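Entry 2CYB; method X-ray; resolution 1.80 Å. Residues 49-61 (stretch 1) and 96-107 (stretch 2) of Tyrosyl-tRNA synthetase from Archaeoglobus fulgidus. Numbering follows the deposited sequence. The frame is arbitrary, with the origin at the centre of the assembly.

Stretch 1 49-61: HMMTVQKLMDLQE
Stretch 2, residues 96-107: VFIALGLDESRA

A helix can pack against the place where another helix ends, and this pair from tyrosyl-tRNA synthetase illustrates how apolar side chains and a glycine turn share that work. Residues 49-61 are helical throughout, with phi/psi near -65/-38 and regular i to i-4 bonds such as Val53 N to His49 O, 2.9 Å. The second stretch enters as helix and then unwinds. Gly101, at phi/psi 126/-15, closes it in a Schellman motif, in which Leu102 N donates to Phe97 O (2.9 Å) and Gly101 N to Ile98 O (2.8 Å). The chains run in the same sense: CA atoms pair as Val53-Phe97 (7.6 Å), Met57-Leu102 (7.0 Å) and Gln60-Arg106 (6.8 Å).

Apolar packing dominates the 558 Å² buried. Val53 (chi1 t) sets CG2 3.5 Å from Phe97 CE1 and CG1 3.9 Å from Leu102 CD1. Leu102 and Leu100 are both m,t; the former also receives Leu56 CD1 at 4.0 Å from its CD1 and Met57 CG at 4.0 Å from its CD2, while Leu100 CD1 lies 4.0 Å from Met50 CG. Phe97 is m, with chi2 -51°, and His49 ND1 approaches its ring edge, 4.4 Å from CZ.

Side chain meets backbone at the turn. Met57 (m,t, chi3 91°) starts sideways, yet its end reaches in, placing CE 3.5 Å from Gly101 O and SD 3.8 Å from Leu100 O. A CB on Gly101 would fall 2.3 Å from Met57 CE; the backbone angles alone already call for glycine.

Polar groups gather farther along. The CA-to-CB bond of Arg106 (m,t,t, chi4 -61°) points toward the first helix, and NH1 lies close to the terminal amide of Gln60 (t,m). Within its own loop, Asp103 OD1 accepts from Ser105 OG (2.5 Å, very short) and Ser105 N (3.1 Å), and Asp103 OD2 forms a long salt bridge with Arg106 NE, 3.9 Å.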

ATOM      1  N   HIS A  49      26.898  -3.864   5.158  1.00 38.16           N
ATOM      2  CA  HIS A  49      26.377  -5.105   4.593  1.00 35.29           C
ATOM      3  C   HIS A  49      27.159  -6.274   5.164  1.00 38.35           C
ATOM      4  O   HIS A  49      26.588  -7.308   5.513  1.00 38.22           O
ATOM      5  CB  HIS A  49      26.544  -5.123   3.073  1.00 35.40           C
ATOM      6  CG  HIS A  49      25.731  -4.093   2.362  1.00 31.66           C
ATOM      7  ND1 HIS A  49      24.422  -4.306   1.982  1.00 37.98           N
ATOM      8  CD2 HIS A  49      26.032  -2.831   1.981  1.00 28.36           C
ATOM      9  CE1 HIS A  49      23.956  -3.217   1.398  1.00 31.92           C
ATOM     10  NE2 HIS A  49      24.913  -2.307   1.384  1.00 34.81           N
ATOM     11  N   MET A  50      28.477  -6.104   5.238  1.00 39.65           N
ATOM     12  CA  MET A  50      29.358  -7.148   5.750  1.00 41.41           C
ATOM     13  C   MET A  50      29.036  -7.504   7.200  1.00 37.72           C
ATOM     14  O   MET A  50      29.375  -8.586   7.671  1.00 45.96           O
ATOM     15  CB  MET A  50      30.820  -6.715   5.601  1.00 38.62           C
ATOM     16  CG  MET A  50      31.245  -6.563   4.145  1.00 41.67           C
ATOM     17  SD  MET A  50      32.933  -5.984   3.885  1.00 53.85           S
ATOM     18  CE  MET A  50      32.644  -4.330   3.313  1.00 69.49           C
ATOM     19  N   MET A  51      28.365  -6.595   7.894  1.00 40.78           N
ATOM     20  CA  MET A  51      27.967  -6.816   9.282  1.00 41.11           C
ATOM     21  C   MET A  51      26.979  -7.987   9.341  1.00 45.15           C
ATOM     22  O   MET A  51      27.165  -8.945  10.105  1.00 39.89           O
ATOM     23  CB  MET A  51      27.293  -5.556   9.825  1.00 43.10           C
ATOM     24  CG  MET A  51      26.702  -5.693  11.215  1.00 47.15           C
ATOM     25  SD  MET A  51      27.971  -5.868  12.472  1.00 57.02           S
ATOM     26  CE  MET A  51      29.007  -4.564  12.027  1.00 37.04           C
ATOM     27  N   THR A  52      25.931  -7.906   8.525  1.00 38.52           N
ATOM     28  CA  THR A  52      24.911  -8.944   8.488  1.00 34.70           C
ATOM     29  C   THR A  52      25.369 -10.152   7.688  1.00 31.82           C
ATOM     30  O   THR A  52      24.921 -11.272   7.933  1.00 37.14           O
ATOM     31  CB  THR A  52      23.568  -8.407   7.921  1.00 35.02           C
ATOM     32  OG1 THR A  52      23.790  -7.744   6.669  1.00 35.64           O
ATOM     33  CG2 THR A  52      22.926  -7.436   8.909  1.00 42.07           C
ATOM     34  N   VAL A  53      26.265  -9.936   6.733  1.00 33.37           N
ATOM     35  CA  VAL A  53      26.774 -11.051   5.946  1.00 39.80           C
ATOM     36  C   VAL A  53      27.574 -11.970   6.865  1.00 41.84           C
ATOM     37  O   VAL A  53      27.430 -13.196   6.816  1.00 36.65           O
ATOM     38  CB  VAL A  53      27.672 -10.562   4.795  1.00 43.18           C
ATOM     39  CG1 VAL A  53      28.506 -11.714   4.253  1.00 43.46           C
ATOM     40  CG2 VAL A  53      26.806  -9.980   3.680  1.00 41.92           C
ATOM     41  N   GLN A  54      28.403 -11.373   7.716  1.00 42.08           N
ATOM     42  CA  GLN A  54      29.218 -12.149   8.647  1.00 42.94           C
ATOM     43  C   GLN A  54      28.327 -12.954   9.583  1.00 39.67           C
ATOM     44  O   GLN A  54      28.642 -14.096   9.914  1.00 36.79           O
ATOM     45  CB  GLN A  54      30.143 -11.227   9.460  1.00 33.74           C
ATOM     46  CG  GLN A  54      30.969 -11.947  10.542  1.00 37.86           C
ATOM     47  CD  GLN A  54      31.951 -12.959   9.974  1.00 38.69           C
ATOM     48  OE1 GLN A  54      31.986 -14.113  10.402  1.00 41.35           O
ATOM     49  NE2 GLN A  54      32.759 -12.528   9.014  1.00 42.76           N
ATOM     50  N   LYS A  55      27.205 -12.372  10.000  1.00 37.26           N
ATOM     51  CA  LYS A  55      26.300 -13.083  10.887  1.00 35.58           C
ATOM     52  C   LYS A  55      25.687 -14.279  10.159  1.00 39.64           C
ATOM     53  O   LYS A  55      25.478 -15.333  10.760  1.00 33.99           O
ATOM     54  CB  LYS A  55      25.211 -12.143  11.413  1.00 31.63           C
ATOM     55  CG  LYS A  55      24.235 -12.795  12.383  1.00 40.76           C
ATOM     56  CD  LYS A  55      24.948 -13.638  13.445  1.00 45.82           C
ATOM     57  CE  LYS A  55      25.916 -12.821  14.294  1.00 37.91           C
ATOM     58  NZ  LYS A  55      26.704 -13.687  15.233  1.00 39.98           N
ATOM     59  N   LEU A  56      25.407 -14.127   8.866  1.00 33.38           N
ATOM     60  CA  LEU A  56      24.853 -15.240   8.101  1.00 36.47           C
ATOM     61  C   LEU A  56      25.884 -16.366   8.013  1.00 37.69           C
ATOM     62  O   LEU A  56      25.523 -17.541   8.059  1.00 32.49           O
ATOM     63  CB  LEU A  56      24.437 -14.796   6.692  1.00 39.22           C
ATOM     64  CG  LEU A  56      23.124 -14.006   6.590  1.00 40.64           C
ATOM     65  CD1 LEU A  56      22.841 -13.670   5.136  1.00 39.47           C
ATOM     66  CD2 LEU A  56      21.971 -14.825   7.169  1.00 36.10           C
ATOM     67  N   MET A  57      27.162 -16.011   7.890  1.00 39.34           N
ATOM     68  CA  MET A  57      28.219 -17.020   7.820  1.00 41.32           C
ATOM     69  C   MET A  57      28.351 -17.715   9.170  1.00 37.90           C
ATOM     70  O   MET A  57      28.637 -18.909   9.232  1.00 37.95           O
ATOM     71  CB  MET A  57      29.553 -16.392   7.402  1.00 45.14           C
ATOM     72  CG  MET A  57      29.581 -15.956   5.944  1.00 48.34           C
ATOM     73  SD  MET A  57      31.195 -15.378   5.376  1.00 63.06           S
ATOM     74  CE  MET A  57      31.885 -16.898   4.761  1.00 65.85           C
ATOM     75  N   ASP A  58      28.145 -16.972  10.253  1.00 38.84           N
ATOM     76  CA  ASP A  58      28.199 -17.563  11.587  1.00 33.42           C
ATOM     77  C   ASP A  58      27.073 -18.596  11.660  1.00 36.37           C
ATOM     78  O   ASP A  58      27.284 -19.734  12.064  1.00 35.92           O
ATOM     79  CB  ASP A  58      27.946 -16.512  12.680  1.00 29.61           C
ATOM     80  CG  ASP A  58      29.069 -15.487  12.806  1.00 37.06           C
ATOM     81  OD1 ASP A  58      28.887 -14.504  13.566  1.00 37.43           O
ATOM     82  OD2 ASP A  58      30.124 -15.662  12.164  1.00 38.41           O
ATOM     83  N   LEU A  59      25.871 -18.184  11.262  1.00 37.87           N
ATOM     84  CA  LEU A  59      24.696 -19.057  11.298  1.00 34.77           C
ATOM     85  C   LEU A  59      24.846 -20.313  10.454  1.00 40.50           C
ATOM     86  O   LEU A  59      24.436 -21.403  10.867  1.00 41.81           O
ATOM     87  CB  LEU A  59      23.449 -18.275  10.856  1.00 32.42           C
ATOM     88  CG  LEU A  59      22.870 -17.350  11.929  1.00 31.67           C
ATOM     89  CD1 LEU A  59      22.037 -16.238  11.293  1.00 40.18           C
ATOM     90  CD2 LEU A  59      22.037 -18.171  12.896  1.00 35.80           C
ATOM     91  N   GLN A  60      25.425 -20.162   9.270  1.00 34.12           N
ATOM     92  CA  GLN A  60      25.639 -21.295   8.377  1.00 38.10           C
ATOM     93  C   GLN A  60      26.639 -22.256   9.034  1.00 45.61           C
ATOM     94  O   GLN A  60      26.527 -23.479   8.911  1.00 41.65           O
ATOM     95  CB  GLN A  60      26.166 -20.787   7.032  1.00 43.03           C
ATOM     96  CG  GLN A  60      26.202 -21.813   5.912  1.00 53.30           C
ATOM     97  CD  GLN A  60      27.340 -22.798   6.062  1.00 53.70           C
ATOM     98  OE1 GLN A  60      28.492 -22.401   6.218  1.00 52.31           O
ATOM     99  NE2 GLN A  60      27.025 -24.088   6.010  1.00 55.12           N
ATOM    100  N   GLU A  61      27.608 -21.693   9.748  1.00 41.38           N
ATOM    101  CA  GLU A  61      28.613 -22.498  10.434  1.00 42.76           C
ATOM    102  C   GLU A  61      27.973 -23.230  11.606  1.00 44.46           C
ATOM    103  O   GLU A  61      28.441 -24.293  12.015  1.00 44.10           O
ATOM    104  CB  GLU A  61      29.753 -21.610  10.943  1.00 40.74           C
ATOM    105  CG  GLU A  61      30.821 -22.365  11.708  1.00 60.21           C
ATOM    106  CD  GLU A  61      31.954 -21.469  12.169  1.00 73.43           C
ATOM    107  OE1 GLU A  61      32.870 -21.976  12.853  1.00 77.30           O
ATOM    108  OE2 GLU A  61      31.929 -20.261  11.847  1.00 74.74           O
ATOM    109  N   VAL A  96      28.864 -10.148  -5.376  1.00 39.39           N
ATOM    110  CA  VAL A  96      29.634  -9.688  -4.231  1.00 37.50           C
ATOM    111  C   VAL A  96      29.411 -10.566  -3.012  1.00 40.96           C
ATOM    112  O   VAL A  96      30.371 -11.002  -2.378  1.00 40.13           O
ATOM    113  CB  VAL A  96      29.285  -8.228  -3.873  1.00 38.79           C
ATOM    114  CG1 VAL A  96      30.074  -7.785  -2.644  1.00 34.16           C
ATOM    115  CG2 VAL A  96      29.592  -7.324  -5.052  1.00 38.63           C
ATOM    116  N   PHE A  97      28.149 -10.823  -2.677  1.00 36.25           N
ATOM    117  CA  PHE A  97      27.845 -11.655  -1.521  1.00 43.81           C
ATOM    118  C   PHE A  97      28.524 -13.016  -1.627  1.00 41.27           C
ATOM    119  O   PHE A  97      28.990 -13.565  -0.626  1.00 37.88           O
ATOM    120  CB  PHE A  97      26.330 -11.821  -1.351  1.00 41.58           C
ATOM    121  CG  PHE A  97      25.634 -10.570  -0.874  1.00 42.43           C
ATOM    122  CD1 PHE A  97      26.100  -9.884   0.244  1.00 44.45           C
ATOM    123  CD2 PHE A  97      24.506 -10.087  -1.533  1.00 40.83           C
ATOM    124  CE1 PHE A  97      25.456  -8.729   0.701  1.00 42.50           C
ATOM    125  CE2 PHE A  97      23.857  -8.936  -1.085  1.00 44.09           C
ATOM    126  CZ  PHE A  97      24.334  -8.257   0.036  1.00 39.57           C
ATOM    127  N   ILE A  98      28.581 -13.557  -2.840  1.00 41.15           N
ATOM    128  CA  ILE A  98      29.238 -14.841  -3.062  1.00 40.30           C
ATOM    129  C   ILE A  98      30.728 -14.651  -2.794  1.00 40.02           C
ATOM    130  O   ILE A  98      31.341 -15.400  -2.029  1.00 39.92           O
ATOM    131  CB  ILE A  98      29.051 -15.325  -4.518  1.00 38.83           C
ATOM    132  CG1 ILE A  98      27.571 -15.608  -4.784  1.00 44.54           C
ATOM    133  CG2 ILE A  98      29.886 -16.584  -4.763  1.00 42.50           C
ATOM    134  CD1 ILE A  98      27.267 -15.996  -6.210  1.00 48.95           C
ATOM    135  N   ALA A  99      31.292 -13.625  -3.422  1.00 38.70           N
ATOM    136  CA  ALA A  99      32.706 -13.303  -3.281  1.00 39.58           C
ATOM    137  C   ALA A  99      33.110 -13.032  -1.833  1.00 43.92           C
ATOM    138  O   ALA A  99      34.265 -13.223  -1.469  1.00 44.13           O
ATOM    139  CB  ALA A  99      33.048 -12.104  -4.153  1.00 38.05           C
ATOM    140  N   LEU A 100      32.164 -12.586  -1.010  1.00 42.55           N
ATOM    141  CA  LEU A 100      32.448 -12.305   0.394  1.00 39.68           C
ATOM    142  C   LEU A 100      32.414 -13.568   1.246  1.00 46.52           C
ATOM    143  O   LEU A 100      32.739 -13.538   2.436  1.00 43.12           O
ATOM    144  CB  LEU A 100      31.449 -11.293   0.954  1.00 40.80           C
ATOM    145  CG  LEU A 100      31.572  -9.848   0.470  1.00 42.57           C
ATOM    146  CD1 LEU A 100      30.451  -9.023   1.083  1.00 41.83           C
ATOM    147  CD2 LEU A 100      32.932  -9.278   0.861  1.00 48.59           C
ATOM    148  N   GLY A 101      32.008 -14.679   0.641  1.00 44.72           N
ATOM    149  CA  GLY A 101      31.953 -15.925   1.378  1.00 45.02           C
ATOM    150  C   GLY A 101      30.612 -16.628   1.336  1.00 46.55           C
ATOM    151  O   GLY A 101      30.518 -17.799   1.702  1.00 46.56           O
ATOM    152  N   LEU A 102      29.568 -15.927   0.908  1.00 46.47           N
ATOM    153  CA  LEU A 102      28.251 -16.547   0.832  1.00 42.96           C
ATOM    154  C   LEU A 102      28.055 -17.261  -0.502  1.00 51.88           C
ATOM    155  O   LEU A 102      27.166 -16.909  -1.283  1.00 46.61           O
ATOM    156  CB  LEU A 102      27.148 -15.503   1.038  1.00 46.01           C
ATOM    157  CG  LEU A 102      26.932 -15.029   2.477  1.00 43.27           C
ATOM    158  CD1 LEU A 102      25.861 -13.947   2.514  1.00 43.51           C
ATOM    159  CD2 LEU A 102      26.520 -16.210   3.345  1.00 42.34           C
ATOM    160  N   ASP A 103      28.889 -18.269  -0.756  1.00 44.75           N
ATOM    161  CA  ASP A 103      28.809 -19.040  -1.993  1.00 48.60           C
ATOM    162  C   ASP A 103      27.483 -19.786  -2.090  1.00 42.52           C
ATOM    163  O   ASP A 103      26.850 -20.092  -1.077  1.00 42.67           O
ATOM    164  CB  ASP A 103      29.981 -20.024  -2.082  1.00 50.95           C
ATOM    165  CG  ASP A 103      30.088 -20.913  -0.862  1.00 60.50           C
ATOM    166  OD1 ASP A 103      29.187 -21.754  -0.654  1.00 65.85           O
ATOM    167  OD2 ASP A 103      31.070 -20.764  -0.106  1.00 61.95           O
ATOM    168  N   GLU A 104      27.073 -20.087  -3.316  1.00 51.77           N
ATOM    169  CA  GLU A 104      25.804 -20.760  -3.556  1.00 51.96           C
ATOM    170  C   GLU A 104      25.657 -22.181  -3.022  1.00 54.00           C
ATOM    171  O   GLU A 104      24.640 -22.833  -3.257  1.00 52.08           O
ATOM    172  CB  GLU A 104      25.482 -20.717  -5.048  1.00 57.26           C
ATOM    173  CG  GLU A 104      25.196 -19.307  -5.534  1.00 55.90           C
ATOM    174  CD  GLU A 104      24.706 -19.262  -6.961  1.00 57.45           C
ATOM    175  OE1 GLU A 104      25.521 -19.471  -7.883  1.00 64.34           O
ATOM    176  OE2 GLU A 104      23.497 -19.023  -7.158  1.00 62.87           O
ATOM    177  N   SER A 105      26.664 -22.664  -2.302  1.00 52.25           N
ATOM    178  CA  SER A 105      26.589 -23.995  -1.719  1.00 51.51           C
ATOM    179  C   SER A 105      26.264 -23.819  -0.240  1.00 52.56           C
ATOM    180  O   SER A 105      25.852 -24.761   0.434  1.00 57.69           O
ATOM    181  CB  SER A 105      27.919 -24.737  -1.875  1.00 55.01           C
ATOM    182  OG  SER A 105      28.926 -24.168  -1.057  1.00 60.14           O
ATOM    183  N   ARG A 106      26.449 -22.596   0.253  1.00 50.21           N
ATOM    184  CA  ARG A 106      26.178 -22.275   1.650  1.00 54.22           C
ATOM    185  C   ARG A 106      24.946 -21.382   1.815  1.00 49.38           C
ATOM    186  O   ARG A 106      24.374 -21.299   2.903  1.00 47.62           O
ATOM    187  CB  ARG A 106      27.390 -21.578   2.281  1.00 58.14           C
ATOM    188  CG  ARG A 106      28.641 -22.442   2.382  1.00 63.56           C
ATOM    189  CD  ARG A 106      29.739 -21.726   3.167  1.00 71.86           C
ATOM    190  NE  ARG A 106      30.930 -22.553   3.368  1.00 73.92           N
ATOM    191  CZ  ARG A 106      30.949 -23.708   4.030  1.00 74.42           C
ATOM    192  NH1 ARG A 106      29.838 -24.196   4.565  1.00 75.46           N
ATOM    193  NH2 ARG A 106      32.085 -24.378   4.162  1.00 77.27           N
ATOM    194  N   ALA A 107      24.535 -20.720   0.739  1.00 46.01           N
ATOM    195  CA  ALA A 107      23.379 -19.830   0.799  1.00 42.40           C
ATOM    196  C   ALA A 107      22.540 -19.840  -0.479  1.00 42.27           C
ATOM    197  O   ALA A 107      23.067 -19.984  -1.582  1.00 40.74           O
ATOM    198  CB  ALA A 107      23.846 -18.412   1.101  1.00 36.40           C
TER